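Local coordinates for protein galactan 1,3-beta-galactosidase (PDB 7BYS) that probably removes galactose from the ends of beta-1,3-galactan chains, using a family 43 glycoside hydrolase domain joined to a carbohydrate-binding module, at residues Phe34-Ser39 with Glu81-Ile86; Ala356-Asn361 with Asn390-Val395. All coordinates share one frame; numbering follows the deposited sequence.

Contact 1 (Phe34-Ser39 with Glu81-Ile86); sequences FGEDKS and ERPKVI
The ring of Phe34 offers one face to Val85, whose CG2 methyl sits over its centre in a CH-pi contact, 3.6 Å from the centroid and 9° off the ring normal. With Val85 CG1 anti to the backbone N (chi1 -179°), CG2 is the methyl beside that N, and it is this one that lies on the ring; the two side chains cross at about a right angle. Next to this pair, the Pro83 ring turns its CG to the backbone of Gly35, coming within 3.6 Å of Gly35 CA. The strands run nearly antiparallel but belong to different sheets: 30-36 lies in the first blade and 79-88 is the innermost strand of the second in the five-bladed beta-propeller of family 43, so the two are joined through side chains meeting side chains or backbone rather than by a ladder of backbone bonds. At the polar end the extended chain of Glu36 reaches across, and its OE2 accepts from Arg82 N at 2.8 Å, through the anti lone pair, with an N-H...O angle of 161°. Its other oxygen, OE1, forms a salt bridge with Lys38 NZ (2.8 Å), which comes from above the carboxylate plane, so both oxygens are gripped. A water accepts from Lys38 NZ and donates to Glu81 OE2, which also bonds Tyr105. Glu81 and Arg82 bind galactose in a crystal structure of this protein; here the Arg82 side chain leaves the backbone on the side away from 34-39, and its NH1 bonds Asn243 O.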
ATOM      1  N   PHE A  34      -4.948  11.137  -4.353  1.00  8.34           N
ATOM      2  CA  PHE A  34      -3.922  11.574  -5.282  1.00  8.22           C
ATOM      3  C   PHE A  34      -2.803  10.549  -5.297  1.00  8.55           C
ATOM      4  O   PHE A  34      -2.476   9.962  -4.268  1.00  8.97           O
ATOM      5  CB  PHE A  34      -3.319  12.906  -4.834  1.00  9.30           C
ATOM      6  CG  PHE A  34      -4.317  14.009  -4.711  1.00  8.67           C
ATOM      7  CD1 PHE A  34      -4.987  14.231  -3.523  1.00 10.27           C
ATOM      8  CD2 PHE A  34      -4.582  14.830  -5.788  1.00  9.89           C
ATOM      9  CE1 PHE A  34      -5.922  15.254  -3.408  1.00 10.90           C
ATOM     10  CE2 PHE A  34      -5.520  15.851  -5.678  1.00 11.88           C
ATOM     11  CZ  PHE A  34      -6.189  16.060  -4.495  1.00  9.24           C
ATOM     12  N   GLY A  35      -2.193  10.353  -6.457  1.00  8.00           N
ATOM     13  CA  GLY A  35      -1.086   9.418  -6.477  1.00  8.84           C
ATOM     14  C   GLY A  35      -0.314   9.514  -7.767  1.00  8.97           C
ATOM     15  O   GLY A  35      -0.632  10.307  -8.656  1.00  9.97           O
ATOM     16  N   GLU A  36       0.725   8.686  -7.848  1.00  8.83           N
ATOM     17  CA  GLU A  36       1.554   8.600  -9.048  1.00  9.22           C
ATOM     18  C   GLU A  36       0.866   7.730 -10.095  1.00  7.70           C
ATOM     19  O   GLU A  36       0.506   6.581  -9.823  1.00 10.23           O
ATOM     20  CB  GLU A  36       2.902   7.976  -8.690  1.00  9.57           C
ATOM     21  CG  GLU A  36       3.603   8.650  -7.528  1.00 10.60           C
ATOM     22  CD  GLU A  36       4.508   7.698  -6.768  1.00 13.29           C
ATOM     23  OE1 GLU A  36       4.762   6.577  -7.259  1.00 14.78           O
ATOM     24  OE2 GLU A  36       4.946   8.040  -5.657  1.00 10.46           O
ATOM     25  N   ASP A  37       0.716   8.263 -11.313  1.00 10.39           N
ATOM     26  CA  ASP A  37       0.220   7.467 -12.435  1.00 11.63           C
ATOM     27  C   ASP A  37       1.407   6.723 -13.029  1.00 11.88           C
ATOM     28  O   ASP A  37       2.321   7.335 -13.580  1.00 13.10           O
ATOM     29  CB  ASP A  37      -0.428   8.386 -13.468  1.00 11.39           C
ATOM     30  CG  ASP A  37      -1.038   7.633 -14.640  1.00 17.39           C
ATOM     31  OD1 ASP A  37      -0.720   6.446 -14.848  1.00 15.15           O
ATOM     32  OD2 ASP A  37      -1.845   8.240 -15.374  1.00 15.99           O
ATOM     33  N   LYS A  38       1.413   5.402 -12.907  1.00 11.82           N
ATOM     34  CA  LYS A  38       2.511   4.602 -13.432  1.00 12.44           C
ATOM     35  C   LYS A  38       2.034   3.676 -14.546  1.00 13.40           C
ATOM     36  O   LYS A  38       2.600   2.609 -14.751  1.00 12.43           O
ATOM     37  CB  LYS A  38       3.200   3.825 -12.312  1.00 12.94           C
ATOM     38  CG  LYS A  38       3.852   4.741 -11.279  1.00 12.66           C
ATOM     39  CD  LYS A  38       4.541   3.967 -10.157  1.00 15.58           C
ATOM     40  CE  LYS A  38       5.968   4.479  -9.914  1.00 17.52           C
ATOM     41  NZ  LYS A  38       6.055   5.962  -9.696  1.00 19.67           N
ATOM     42  N   SER A  39       1.011   4.094 -15.299  1.00 14.11           N
ATOM     43  CA  SER A  39       0.349   3.182 -16.230  1.00 15.53           C
ATOM     44  C   SER A  39       1.247   2.729 -17.372  1.00 25.36           C
ATOM     45  O   SER A  39       0.921   1.738 -18.033  1.00 23.59           O
ATOM     46  CB  SER A  39      -0.919   3.813 -16.791  1.00 18.86           C
ATOM     47  OG  SER A  39      -0.603   5.028 -17.428  1.00 22.15           O
ATOM     48  N   GLU A  81       6.994  12.012  -6.808  1.00  8.93           N
ATOM     49  CA  GLU A  81       6.588  10.885  -5.981  1.00  8.99           C
ATOM     50  C   GLU A  81       5.838  11.348  -4.745  1.00  8.33           C
ATOM     51  O   GLU A  81       6.056  12.452  -4.237  1.00  8.70           O
ATOM     52  CB  GLU A  81       7.788  10.022  -5.554  1.00 10.21           C
ATOM     53  CG  GLU A  81       8.312   9.146  -6.709  1.00 11.31           C
ATOM     54  CD  GLU A  81       9.580   8.383  -6.378  1.00 15.83           C
ATOM     55  OE1 GLU A  81      10.117   8.537  -5.267  1.00 14.13           O
ATOM     56  OE2 GLU A  81      10.051   7.620  -7.248  1.00 15.71           O
ATOM     57  N   ARG A  82       4.969  10.465  -4.262  1.00  7.77           N
ATOM     58  CA  ARG A  82       4.294  10.610  -2.980  1.00  7.80           C
ATOM     59  C   ARG A  82       3.588  11.964  -2.804  1.00  8.07           C
ATOM     60  O   ARG A  82       3.831  12.675  -1.838  1.00  9.68           O
ATOM     61  CB  ARG A  82       5.243  10.325  -1.823  1.00  6.96           C
ATOM     62  CG  ARG A  82       5.751   8.879  -1.842  1.00  7.04           C
ATOM     63  CD  ARG A  82       6.758   8.584  -0.732  1.00  8.39           C
ATOM     64  NE  ARG A  82       7.254   7.207  -0.839  1.00  8.79           N
ATOM     65  CZ  ARG A  82       6.594   6.126  -0.430  1.00  7.70           C
ATOM     66  NH1 ARG A  82       5.415   6.225   0.170  1.00  9.40           N
ATOM     67  NH2 ARG A  82       7.144   4.930  -0.597  1.00 10.61           N
ATOM     68  N   PRO A  83       2.700  12.331  -3.735  1.00  7.73           N
ATOM     69  CA  PRO A  83       1.975  13.595  -3.584  1.00  6.45           C
ATOM     70  C   PRO A  83       1.109  13.586  -2.330  1.00  8.53           C
ATOM     71  O   PRO A  83       0.613  12.548  -1.893  1.00  8.61           O
ATOM     72  CB  PRO A  83       1.105  13.647  -4.843  1.00  8.59           C
ATOM     73  CG  PRO A  83       0.841  12.184  -5.153  1.00  8.09           C
ATOM     74  CD  PRO A  83       2.145  11.502  -4.824  1.00  8.23           C
ATOM     75  N   LYS A  84       0.932  14.771  -1.753  1.00  8.27           N
ATOM     76  CA  LYS A  84       0.115  14.975  -0.560  1.00  7.09           C
ATOM     77  C   LYS A  84      -0.562  16.325  -0.751  1.00  7.47           C
ATOM     78  O   LYS A  84       0.052  17.241  -1.300  1.00  8.83           O
ATOM     79  CB  LYS A  84       1.005  15.027   0.710  1.00  7.56           C
ATOM     80  CG  LYS A  84       1.897  13.791   0.931  1.00  7.88           C
ATOM     81  CD  LYS A  84       1.107  12.573   1.387  1.00  8.27           C
ATOM     82  CE  LYS A  84       1.967  11.315   1.266  1.00  9.55           C
ATOM     83  NZ  LYS A  84       1.840  10.649  -0.088  1.00  8.43           N
ATOM     84  N   VAL A  85      -1.829  16.447  -0.358  1.00  8.21           N
ATOM     85  CA  VAL A  85      -2.578  17.689  -0.545  1.00  8.06           C
ATOM     86  C   VAL A  85      -3.304  18.039   0.746  1.00  8.72           C
ATOM     87  O   VAL A  85      -3.977  17.188   1.342  1.00  8.31           O
ATOM     88  CB  VAL A  85      -3.589  17.595  -1.705  1.00  8.26           C
ATOM     89  CG1 VAL A  85      -4.325  18.930  -1.870  1.00  8.81           C
ATOM     90  CG2 VAL A  85      -2.899  17.223  -3.011  1.00  9.51           C
ATOM     91  N   ILE A  86      -3.152  19.290   1.178  1.00  8.52           N
ATOM     92  CA  ILE A  86      -3.900  19.824   2.309  1.00  9.61           C
ATOM     93  C   ILE A  86      -4.543  21.151   1.917  1.00  8.98           C
ATOM     94  O   ILE A  86      -4.061  21.862   1.030  1.00 10.04           O
ATOM     95  CB  ILE A  86      -3.040  19.977   3.585  1.00  9.94           C
ATOM     96  CG1 ILE A  86      -1.828  20.869   3.330  1.00 10.23           C
ATOM     97  CG2 ILE A  86      -2.619  18.607   4.131  1.00 10.91           C
ATOM     98  CD1 ILE A  86      -1.022  21.139   4.591  1.00 12.21           C
TER
HETATM   99  O   HOH W   1       8.696   6.815  -9.437  1.00 19.88           O

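Contact 2 (Ala356-Asn361 with Asn390-Val395); sequences ALYFAN and NVVISV
Leu357 to Phe359 and Ile393 to Val395 pair as antiparallel neighbours in one sheet of the beta-sandwich (jelly-roll) fold of the carbohydrate-binding module, where strand 392-402 is outermost and strand 420-426 flanks 352-360 on its other side. Two hydrogen-bonded pairs hold the ladder: Leu357 N gives to Val395 O at 2.8 Å, almost straight at 176°, and Phe359 N to Ile393 O at 3.0 Å, each answered by a return bond. Leu357, Phe359, Ile393 and Val395 share the face of the sheet that points to the sandwich interior, where Leu357 and Val395 touch Val381 of the opposing sheet. Phe359 holds CG between its backbone N and carbonyl carbon (chi1 66°), which swings the ring over the partner strand; it lies side by side with Ile393, CZ meeting CG1 at 3.7 Å, while CE2 touches Val395 CG2 at 3.7 Å. On the opposite face of the sheet, which carries the non-hydrogen-bonded pair Tyr358-Ser394, Ser394 CB stands over the centre of the phenol ring in a CH-pi contact, 3.5 Å from the centroid, and the two hydroxyls bond different oxygens of the Asp288 carboxylate. Lys423 makes a cation-pi contact with the same ring. An alanine at Tyr358 would probably leave Asp288 OD2 without its phenol mate and open a gap beside Ser394 CB. Val392 CG1 approaches that ring near its plane, at the edge, and packs 3.7 Å from Tyr358 CB.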
ATOM      1  N   ALA A 356      -8.364 -16.247  -0.986  1.00 10.67           N
ATOM      2  CA  ALA A 356      -6.995 -15.888  -0.649  1.00  9.97           C
ATOM      3  C   ALA A 356      -6.113 -17.126  -0.730  1.00  8.92           C
ATOM      4  O   ALA A 356      -6.403 -18.148  -0.103  1.00 10.22           O
ATOM      5  CB  ALA A 356      -6.925 -15.293   0.757  1.00 11.39           C
ATOM      6  N   LEU A 357      -5.033 -17.025  -1.491  1.00  8.28           N
ATOM      7  CA  LEU A 357      -4.067 -18.108  -1.638  1.00  9.34           C
ATOM      8  C   LEU A 357      -2.876 -17.809  -0.734  1.00 10.27           C
ATOM      9  O   LEU A 357      -2.175 -16.811  -0.939  1.00  8.94           O
ATOM     10  CB  LEU A 357      -3.618 -18.243  -3.093  1.00 11.44           C
ATOM     11  CG  LEU A 357      -4.688 -18.219  -4.188  1.00  9.06           C
ATOM     12  CD1 LEU A 357      -4.040 -18.395  -5.562  1.00 13.22           C
ATOM     13  CD2 LEU A 357      -5.746 -19.270  -3.939  1.00 12.50           C
ATOM     14  N   TYR A 358      -2.670 -18.655   0.277  1.00  7.95           N
ATOM     15  CA  TYR A 358      -1.546 -18.519   1.201  1.00  8.47           C
ATOM     16  C   TYR A 358      -0.405 -19.395   0.704  1.00  9.16           C
ATOM     17  O   TYR A 358      -0.564 -20.612   0.553  1.00 10.33           O
ATOM     18  CB  TYR A 358      -1.961 -18.920   2.614  1.00  8.79           C
ATOM     19  CG  TYR A 358      -2.800 -17.879   3.304  1.00  8.05           C
ATOM     20  CD1 TYR A 358      -4.114 -17.627   2.908  1.00  9.85           C
ATOM     21  CD2 TYR A 358      -2.276 -17.144   4.359  1.00 10.39           C
ATOM     22  CE1 TYR A 358      -4.873 -16.640   3.540  1.00  9.51           C
ATOM     23  CE2 TYR A 358      -3.027 -16.172   4.995  1.00  9.73           C
ATOM     24  CZ  TYR A 358      -4.312 -15.926   4.572  1.00 10.35           C
ATOM     25  OH  TYR A 358      -5.035 -14.950   5.226  1.00 11.81           O
ATOM     26  N   PHE A 359       0.744 -18.786   0.440  1.00  9.33           N
ATOM     27  CA  PHE A 359       1.845 -19.490  -0.200  1.00  8.44           C
ATOM     28  C   PHE A 359       3.163 -18.973   0.367  1.00  8.17           C
ATOM     29  O   PHE A 359       3.226 -17.895   0.966  1.00  9.04           O
ATOM     30  CB  PHE A 359       1.820 -19.249  -1.720  1.00 10.74           C
ATOM     31  CG  PHE A 359       2.096 -17.818  -2.079  1.00 10.01           C
ATOM     32  CD1 PHE A 359       3.396 -17.384  -2.283  1.00  9.33           C
ATOM     33  CD2 PHE A 359       1.060 -16.892  -2.122  1.00 11.38           C
ATOM     34  CE1 PHE A 359       3.658 -16.059  -2.564  1.00 10.81           C
ATOM     35  CE2 PHE A 359       1.313 -15.564  -2.406  1.00 11.58           C
ATOM     36  CZ  PHE A 359       2.616 -15.147  -2.624  1.00 11.34           C
ATOM     37  N   ALA A 360       4.226 -19.740   0.157  1.00  9.13           N
ATOM     38  CA  ALA A 360       5.583 -19.296   0.437  1.00  9.76           C
ATOM     39  C   ALA A 360       6.374 -19.343  -0.859  1.00  9.51           C
ATOM     40  O   ALA A 360       6.276 -20.310  -1.619  1.00 10.17           O
ATOM     41  CB  ALA A 360       6.249 -20.194   1.489  1.00 12.05           C
ATOM     42  N   ASN A 361       7.146 -18.298  -1.125  1.00  9.91           N
ATOM     43  CA  ASN A 361       7.978 -18.236  -2.327  1.00 10.68           C
ATOM     44  C   ASN A 361       9.334 -17.698  -1.890  1.00  9.38           C
ATOM     45  O   ASN A 361       9.499 -16.485  -1.721  1.00 10.10           O
ATOM     46  CB  ASN A 361       7.337 -17.346  -3.383  1.00 10.29           C
ATOM     47  CG  ASN A 361       8.242 -17.095  -4.578  1.00  9.31           C
ATOM     48  OD1 ASN A 361       9.276 -17.747  -4.751  1.00 10.11           O
ATOM     49  ND2 ASN A 361       7.854 -16.146  -5.413  1.00 10.76           N
ATOM     50  N   ASN A 390      10.039 -20.278   4.257  1.00 11.80           N
ATOM     51  CA  ASN A 390       9.235 -20.533   5.445  1.00 11.15           C
ATOM     52  C   ASN A 390       8.378 -19.334   5.843  1.00 10.58           C
ATOM     53  O   ASN A 390       7.900 -19.277   6.972  1.00 11.82           O
ATOM     54  CB  ASN A 390      10.140 -20.961   6.605  1.00 13.68           C
ATOM     55  CG  ASN A 390       9.395 -21.708   7.698  1.00 12.86           C
ATOM     56  OD1 ASN A 390       8.480 -22.484   7.429  1.00 13.42           O
ATOM     57  ND2 ASN A 390       9.797 -21.474   8.945  1.00 15.33           N
ATOM     58  N   VAL A 391       8.171 -18.382   4.936  1.00  9.68           N
ATOM     59  CA  VAL A 391       7.380 -17.183   5.206  1.00 10.21           C
ATOM     60  C   VAL A 391       6.190 -17.195   4.259  1.00  8.84           C
ATOM     61  O   VAL A 391       6.368 -17.212   3.036  1.00 10.24           O
ATOM     62  CB  VAL A 391       8.211 -15.909   4.993  1.00 11.12           C
ATOM     63  CG1 VAL A 391       7.369 -14.676   5.287  1.00 13.67           C
ATOM     64  CG2 VAL A 391       9.474 -15.943   5.853  1.00 13.94           C
ATOM     65  N   VAL A 392       4.985 -17.134   4.816  1.00  8.48           N
ATOM     66  CA  VAL A 392       3.745 -17.224   4.047  1.00  9.14           C
ATOM     67  C   VAL A 392       3.108 -15.841   3.973  1.00  9.96           C
ATOM     68  O   VAL A 392       3.017 -15.131   4.987  1.00 10.88           O
ATOM     69  CB  VAL A 392       2.791 -18.256   4.671  1.00  8.67           C
ATOM     70  CG1 VAL A 392       1.388 -18.177   4.034  1.00  8.78           C
ATOM     71  CG2 VAL A 392       3.394 -19.649   4.519  1.00 11.65           C
ATOM     72  N   ILE A 393       2.703 -15.440   2.768  1.00  8.59           N
ATOM     73  CA  ILE A 393       1.803 -14.315   2.567  1.00  8.53           C
ATOM     74  C   ILE A 393       0.644 -14.793   1.704  1.00 10.25           C
ATOM     75  O   ILE A 393       0.634 -15.928   1.241  1.00  9.67           O
ATOM     76  CB  ILE A 393       2.503 -13.083   1.957  1.00 10.91           C
ATOM     77  CG1 ILE A 393       3.043 -13.402   0.561  1.00 10.70           C
ATOM     78  CG2 ILE A 393       3.607 -12.546   2.898  1.00 10.30           C
ATOM     79  CD1 ILE A 393       3.554 -12.184  -0.218  1.00 13.45           C
ATOM     80  N   SER A 394      -0.338 -13.924   1.480  1.00  7.73           N
ATOM     81  CA  SER A 394      -1.489 -14.310   0.675  1.00  7.82           C
ATOM     82  C   SER A 394      -1.731 -13.322  -0.454  1.00  8.75           C
ATOM     83  O   SER A 394      -1.459 -12.126  -0.324  1.00 10.51           O
ATOM     84  CB  SER A 394      -2.755 -14.472   1.530  1.00 10.85           C
ATOM     85  OG  SER A 394      -3.193 -13.204   2.004  1.00 12.85           O
ATOM     86  N   VAL A 395      -2.266 -13.843  -1.558  1.00  9.13           N
ATOM     87  CA  VAL A 395      -2.742 -13.011  -2.661  1.00  9.17           C
ATOM     88  C   VAL A 395      -4.147 -13.451  -3.046  1.00  8.92           C
ATOM     89  O   VAL A 395      -4.477 -14.641  -2.921  1.00  9.91           O
ATOM     90  CB  VAL A 395      -1.807 -13.060  -3.883  1.00  9.19           C
ATOM     91  CG1 VAL A 395      -0.461 -12.420  -3.573  1.00 11.33           C
ATOM     92  CG2 VAL A 395      -1.638 -14.494  -4.391  1.00 10.75           C
TER

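Read from the N terminus, the chain first closes contact 1, where strand 79-88 comes back to 30-36 after a loop of 41 residues, whose strands 48-53 and 60-61 complete the first propeller blade before 79-88 opens the second. The remaining blades follow before the chain enters the carbohydrate-binding module. There contact 2 closes a shorter loop of 28 residues, which crosses to the other sheet as strands 367-373 and 379-383 and returns as 392-402. The two loops are in series, neither nesting nor crossing. Contact 1 ties blade to blade, contact 2 strand to strand; their centres are about 29 Å apart, on opposite sides of the chain's centre, and nearest atoms stay about 17 Å apart.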